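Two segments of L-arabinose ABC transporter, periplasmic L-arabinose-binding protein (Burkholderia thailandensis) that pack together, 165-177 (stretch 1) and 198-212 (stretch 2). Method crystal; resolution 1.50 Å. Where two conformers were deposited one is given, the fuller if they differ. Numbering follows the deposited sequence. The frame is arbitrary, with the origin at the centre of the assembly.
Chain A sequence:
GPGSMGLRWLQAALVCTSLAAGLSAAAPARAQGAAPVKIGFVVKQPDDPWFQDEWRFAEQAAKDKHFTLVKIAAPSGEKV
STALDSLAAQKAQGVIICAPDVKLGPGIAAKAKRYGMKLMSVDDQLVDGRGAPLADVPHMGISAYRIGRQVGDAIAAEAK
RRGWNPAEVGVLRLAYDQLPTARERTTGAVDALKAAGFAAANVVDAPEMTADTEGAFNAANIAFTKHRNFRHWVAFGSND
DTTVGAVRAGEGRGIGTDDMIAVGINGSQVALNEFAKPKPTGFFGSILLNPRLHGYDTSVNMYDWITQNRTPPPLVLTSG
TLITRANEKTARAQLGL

Stretch 1, residues 165-177: NPAEVGVLRLAYD
Stretch 2 (198-212) FAAANVVDAPEMTAD

How do the two backbones run? Near its start each stretch has a short 3-10 segment, 166-168 in one and 200-202 in the other; a strand follows, ending at Ala175 in the first stretch and running from Val203 to Pro207 in the second. The strands lie side by side in parallel, their axes 27° apart, with Val171 paired to Val203, Leu172 to Val204, Arg173 to Asp205, Leu174 to Ala206 and Ala175 to Pro207 at CA-CA distances of 4.5 to 5.1 Å. Phi/psi values stay extended, for example -115/104 at Val171 and -108/110 at Val204.

What holds this register? Alternate residues of the first strand bond on both sides of their partners, as parallel pairing requires. Val171 N donates to Asn202 O (2.9 Å) and Val171 O accepts from Val204 N (2.7 Å); Arg173 N donates to Val204 O (3.0 Å) and Arg173 O accepts from Ala206 N (2.9 Å); Ala175 N donates to Ala206 O (3.0 Å) and Ala175 O accepts from Glu208 N (2.8 Å).

Which side chains meet on the two faces of the sheet? Leu172 (chi1 t, chi2 p), Leu174 (m, t), Val204 (t) and Ala206 share one face, where Leu172 CD1 lies 3.8 Å from Ala206 CB and Leu174 CD2 lies 4.1 Å from the same CB. The other face carries Val171 and Val203, both t, with Val171 CB 4.1 Å from Val203 CG2, and then the charged pair. Arg173 (t, t, p, chi4 88°) extends its guanidinium edge to Asp205 (m): NE to OD1 is 2.8 Å and NH1 to OD2 is 2.9 Å, a two-pronged salt bridge. Asp177 (m) engages the same guanidinium, its OD1 2.9 Å from Arg173 NH2, so two carboxylates share one positive charge.

How is the N-terminal end closed? Phe198 (chi1 -71°, chi2 74°) presents a ring face to Pro166, whose CB sits 3.8 Å from the ring centroid in a CH-pi contact. Val169 CB approaches Phe198 CE2 at 3.6 Å, adding apolar packing. A water joins the backbones and Asn202 (m), donating to Pro166 O (2.7 Å) and Val169 O (2.8 Å) while accepting from Ala199 N (2.9 Å) and Asn202 ND2 (3.0 Å).

What finishes the other end? Tyr176 (chi1 -167°, chi2 74°) receives Ala211 CB over one ring face, 3.7 Å from the centroid, another CH-pi contact. A second water links Tyr176 OH (2.5 Å) to Met209 O (2.8 Å), tying the ring's polar tip to the loop beyond the strand.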

# COMPACT_ATOMS: atom_id res chain seq x y z
N ASN A 165 -28.07 7.92 -4.73
CA ASN A 165 -28.01 8.30 -6.13
C ASN A 165 -26.55 8.60 -6.48
O ASN A 165 -26.01 9.60 -6.03
CB ASN A 165 -28.89 9.53 -6.34
CG ASN A 165 -28.83 10.06 -7.76
OD1 ASN A 165 -28.04 9.59 -8.58
ND2 ASN A 165 -29.65 11.04 -8.05
N PRO A 166 -25.91 7.72 -7.29
CA PRO A 166 -24.47 7.87 -7.49
C PRO A 166 -24.08 9.15 -8.22
O PRO A 166 -22.96 9.64 -8.03
CB PRO A 166 -24.08 6.64 -8.32
CG PRO A 166 -25.33 6.15 -8.91
CD PRO A 166 -26.45 6.56 -8.02
N ALA A 167 -24.98 9.69 -9.02
CA ALA A 167 -24.73 10.92 -9.74
C ALA A 167 -24.61 12.16 -8.84
O ALA A 167 -24.17 13.20 -9.30
CB ALA A 167 -25.82 11.15 -10.78
N GLU A 168 -25.00 12.04 -7.58
CA GLU A 168 -24.97 13.16 -6.65
C GLU A 168 -23.92 13.02 -5.55
O GLU A 168 -23.83 13.87 -4.68
CB GLU A 168 -26.35 13.36 -6.03
CG GLU A 168 -27.36 13.95 -7.01
CD GLU A 168 -28.69 14.27 -6.37
OE1 GLU A 168 -28.98 13.70 -5.28
OE2 GLU A 168 -29.45 15.08 -6.95
N VAL A 169 -23.12 11.96 -5.61
CA VAL A 169 -22.17 11.64 -4.53
C VAL A 169 -20.81 12.29 -4.77
O VAL A 169 -20.27 12.25 -5.88
CB VAL A 169 -22.04 10.12 -4.35
CG1 VAL A 169 -21.00 9.77 -3.29
CG2 VAL A 169 -23.38 9.52 -3.94
N GLY A 170 -20.27 12.91 -3.73
CA GLY A 170 -18.91 13.43 -3.78
C GLY A 170 -17.92 12.28 -3.78
O GLY A 170 -18.07 11.35 -3.01
N VAL A 171 -16.91 12.37 -4.66
CA VAL A 171 -15.88 11.34 -4.81
C VAL A 171 -14.54 11.94 -4.38
O VAL A 171 -13.95 12.74 -5.10
CB VAL A 171 -15.84 10.81 -6.25
CG1 VAL A 171 -14.76 9.75 -6.43
CG2 VAL A 171 -17.20 10.25 -6.62
N LEU A 172 -14.10 11.57 -3.18
CA LEU A 172 -12.85 12.09 -2.63
C LEU A 172 -11.68 11.19 -3.03
O LEU A 172 -11.52 10.09 -2.49
CB LEU A 172 -12.93 12.22 -1.11
CG LEU A 172 -11.73 12.94 -0.48
CD1 LEU A 172 -11.66 14.37 -0.99
CD2 LEU A 172 -11.80 12.88 1.03
N ARG A 173 -10.84 11.66 -3.94
CA ARG A 173 -9.67 10.92 -4.38
C ARG A 173 -8.42 11.44 -3.67
O ARG A 173 -7.87 12.49 -4.03
CB ARG A 173 -9.50 11.05 -5.89
CG ARG A 173 -8.40 10.19 -6.47
CD ARG A 173 -8.20 10.43 -7.95
NE ARG A 173 -7.37 11.59 -8.24
CZ ARG A 173 -6.04 11.61 -8.34
NH1 ARG A 173 -5.43 12.74 -8.65
NH2 ARG A 173 -5.32 10.51 -8.13
N LEU A 174 -7.97 10.70 -2.67
CA LEU A 174 -6.72 11.04 -1.98
C LEU A 174 -5.57 10.68 -2.88
O LEU A 174 -5.38 9.50 -3.19
CB LEU A 174 -6.58 10.26 -0.67
CG LEU A 174 -7.59 10.58 0.42
CD1 LEU A 174 -7.53 9.47 1.47
CD2 LEU A 174 -7.33 11.94 1.03
N ALA A 175 -4.80 11.68 -3.30
CA ALA A 175 -3.85 11.48 -4.38
C ALA A 175 -2.40 11.62 -3.95
O ALA A 175 -2.03 12.57 -3.23
CB ALA A 175 -4.13 12.46 -5.50
N TYR A 176 -1.58 10.70 -4.42
CA TYR A 176 -0.13 10.81 -4.27
C TYR A 176 0.43 10.34 -5.61
O TYR A 176 1.10 9.30 -5.71
CB TYR A 176 0.36 9.98 -3.10
CG TYR A 176 1.78 10.29 -2.70
CD1 TYR A 176 2.10 11.46 -2.03
CD2 TYR A 176 2.80 9.37 -2.90
CE1 TYR A 176 3.38 11.73 -1.62
CE2 TYR A 176 4.10 9.64 -2.50
CZ TYR A 176 4.39 10.83 -1.85
OH TYR A 176 5.67 11.12 -1.44
N ASP A 177 0.11 11.12 -6.63
CA ASP A 177 0.30 10.72 -8.02
C ASP A 177 1.75 10.62 -8.46
O ASP A 177 2.03 10.05 -9.52
CB ASP A 177 -0.46 11.65 -8.97
CG ASP A 177 -1.97 11.42 -8.95
OD1 ASP A 177 -2.46 10.47 -8.33
OD2 ASP A 177 -2.69 12.19 -9.60
N PHE A 198 -21.13 7.20 -11.05
CA PHE A 198 -20.64 8.37 -10.34
C PHE A 198 -20.15 9.36 -11.37
O PHE A 198 -19.63 8.97 -12.42
CB PHE A 198 -19.53 7.99 -9.35
CG PHE A 198 -20.03 7.23 -8.15
CD1 PHE A 198 -20.42 5.89 -8.26
CD2 PHE A 198 -20.12 7.84 -6.92
CE1 PHE A 198 -20.90 5.19 -7.17
CE2 PHE A 198 -20.58 7.14 -5.80
CZ PHE A 198 -20.99 5.83 -5.94
N ALA A 199 -20.30 10.65 -11.07
CA ALA A 199 -20.08 11.71 -12.04
C ALA A 199 -18.64 12.21 -12.03
O ALA A 199 -18.06 12.48 -10.96
CB ALA A 199 -21.03 12.86 -11.77
N ALA A 200 -18.05 12.33 -13.22
CA ALA A 200 -16.70 12.83 -13.36
C ALA A 200 -16.57 14.22 -12.72
O ALA A 200 -15.56 14.52 -12.09
CB ALA A 200 -16.30 12.88 -14.83
N ALA A 201 -17.62 15.03 -12.86
CA ALA A 201 -17.64 16.37 -12.29
C ALA A 201 -17.59 16.41 -10.76
O ALA A 201 -17.25 17.44 -10.18
CB ALA A 201 -18.86 17.13 -12.78
N ASN A 202 -17.94 15.29 -10.13
CA ASN A 202 -17.96 15.16 -8.67
C ASN A 202 -16.70 14.49 -8.10
O ASN A 202 -16.64 14.22 -6.91
CB ASN A 202 -19.21 14.39 -8.25
CG ASN A 202 -20.48 15.18 -8.48
OD1 ASN A 202 -20.44 16.40 -8.68
ND2 ASN A 202 -21.61 14.50 -8.46
N VAL A 203 -15.70 14.25 -8.94
CA VAL A 203 -14.42 13.72 -8.47
C VAL A 203 -13.57 14.88 -7.96
O VAL A 203 -13.27 15.82 -8.71
CB VAL A 203 -13.69 12.96 -9.60
CG1 VAL A 203 -12.29 12.59 -9.17
CG2 VAL A 203 -14.50 11.74 -10.03
N VAL A 204 -13.27 14.84 -6.67
CA VAL A 204 -12.52 15.89 -6.00
C VAL A 204 -11.13 15.37 -5.68
O VAL A 204 -10.94 14.52 -4.81
CB VAL A 204 -13.25 16.32 -4.71
CG1 VAL A 204 -12.43 17.33 -3.94
CG2 VAL A 204 -14.63 16.89 -5.05
N ASP A 205 -10.14 15.90 -6.38
CA ASP A 205 -8.76 15.53 -6.11
C ASP A 205 -8.29 16.16 -4.80
O ASP A 205 -8.50 17.36 -4.55
CB ASP A 205 -7.85 16.00 -7.25
CG ASP A 205 -7.79 15.01 -8.41
OD1 ASP A 205 -8.63 14.10 -8.52
OD2 ASP A 205 -6.84 15.15 -9.23
N ALA A 206 -7.67 15.34 -3.95
CA ALA A 206 -7.15 15.76 -2.66
C ALA A 206 -5.68 15.33 -2.59
O ALA A 206 -5.33 14.32 -1.98
CB ALA A 206 -7.96 15.12 -1.54
N PRO A 207 -4.79 16.13 -3.21
CA PRO A 207 -3.37 15.79 -3.26
C PRO A 207 -2.70 15.88 -1.89
O PRO A 207 -2.86 16.86 -1.18
CB PRO A 207 -2.80 16.84 -4.24
CG PRO A 207 -3.68 18.01 -4.05
CD PRO A 207 -5.06 17.42 -3.86
N GLU A 208 -1.96 14.85 -1.55
CA GLU A 208 -1.31 14.71 -0.25
C GLU A 208 0.14 15.15 -0.25
O GLU A 208 0.86 14.86 -1.20
CB GLU A 208 -1.34 13.23 0.16
CG GLU A 208 -2.74 12.65 0.30
CD GLU A 208 -2.77 11.14 0.31
OE1 GLU A 208 -1.94 10.50 -0.38
OE2 GLU A 208 -3.64 10.58 1.01
N MET A 209 0.58 15.81 0.82
CA MET A 209 1.98 16.19 0.94
C MET A 209 2.83 14.95 1.21
O MET A 209 3.95 14.84 0.71
CB MET A 209 2.17 17.20 2.07
CG MET A 209 3.61 17.67 2.21
SD MET A 209 3.81 19.01 3.39
CE MET A 209 3.10 20.40 2.50
N THR A 210 2.27 14.04 2.02
CA THR A 210 2.91 12.77 2.38
C THR A 210 1.84 11.69 2.26
O THR A 210 0.67 11.96 2.56
CB THR A 210 3.45 12.81 3.83
OG1 THR A 210 2.44 13.30 4.72
CG2 THR A 210 4.67 13.72 3.94
N ALA A 211 2.24 10.49 1.85
CA ALA A 211 1.34 9.39 1.63
C ALA A 211 1.17 8.62 2.94
O ALA A 211 1.69 7.50 3.11
CB ALA A 211 1.88 8.47 0.55
N ASP A 212 0.49 9.25 3.88
CA ASP A 212 0.31 8.68 5.22
C ASP A 212 -0.95 9.28 5.84
O ASP A 212 -1.63 10.09 5.21
CB ASP A 212 1.57 8.86 6.09
CG ASP A 212 2.04 10.30 6.19
OD1 ASP A 212 1.23 11.23 5.90
OD2 ASP A 212 3.24 10.51 6.51
O HOH W 1 -21.08 11.58 -8.44
O HOH W 2 0.60 14.74 -3.92
O HOH W 3 6.05 13.04 0.14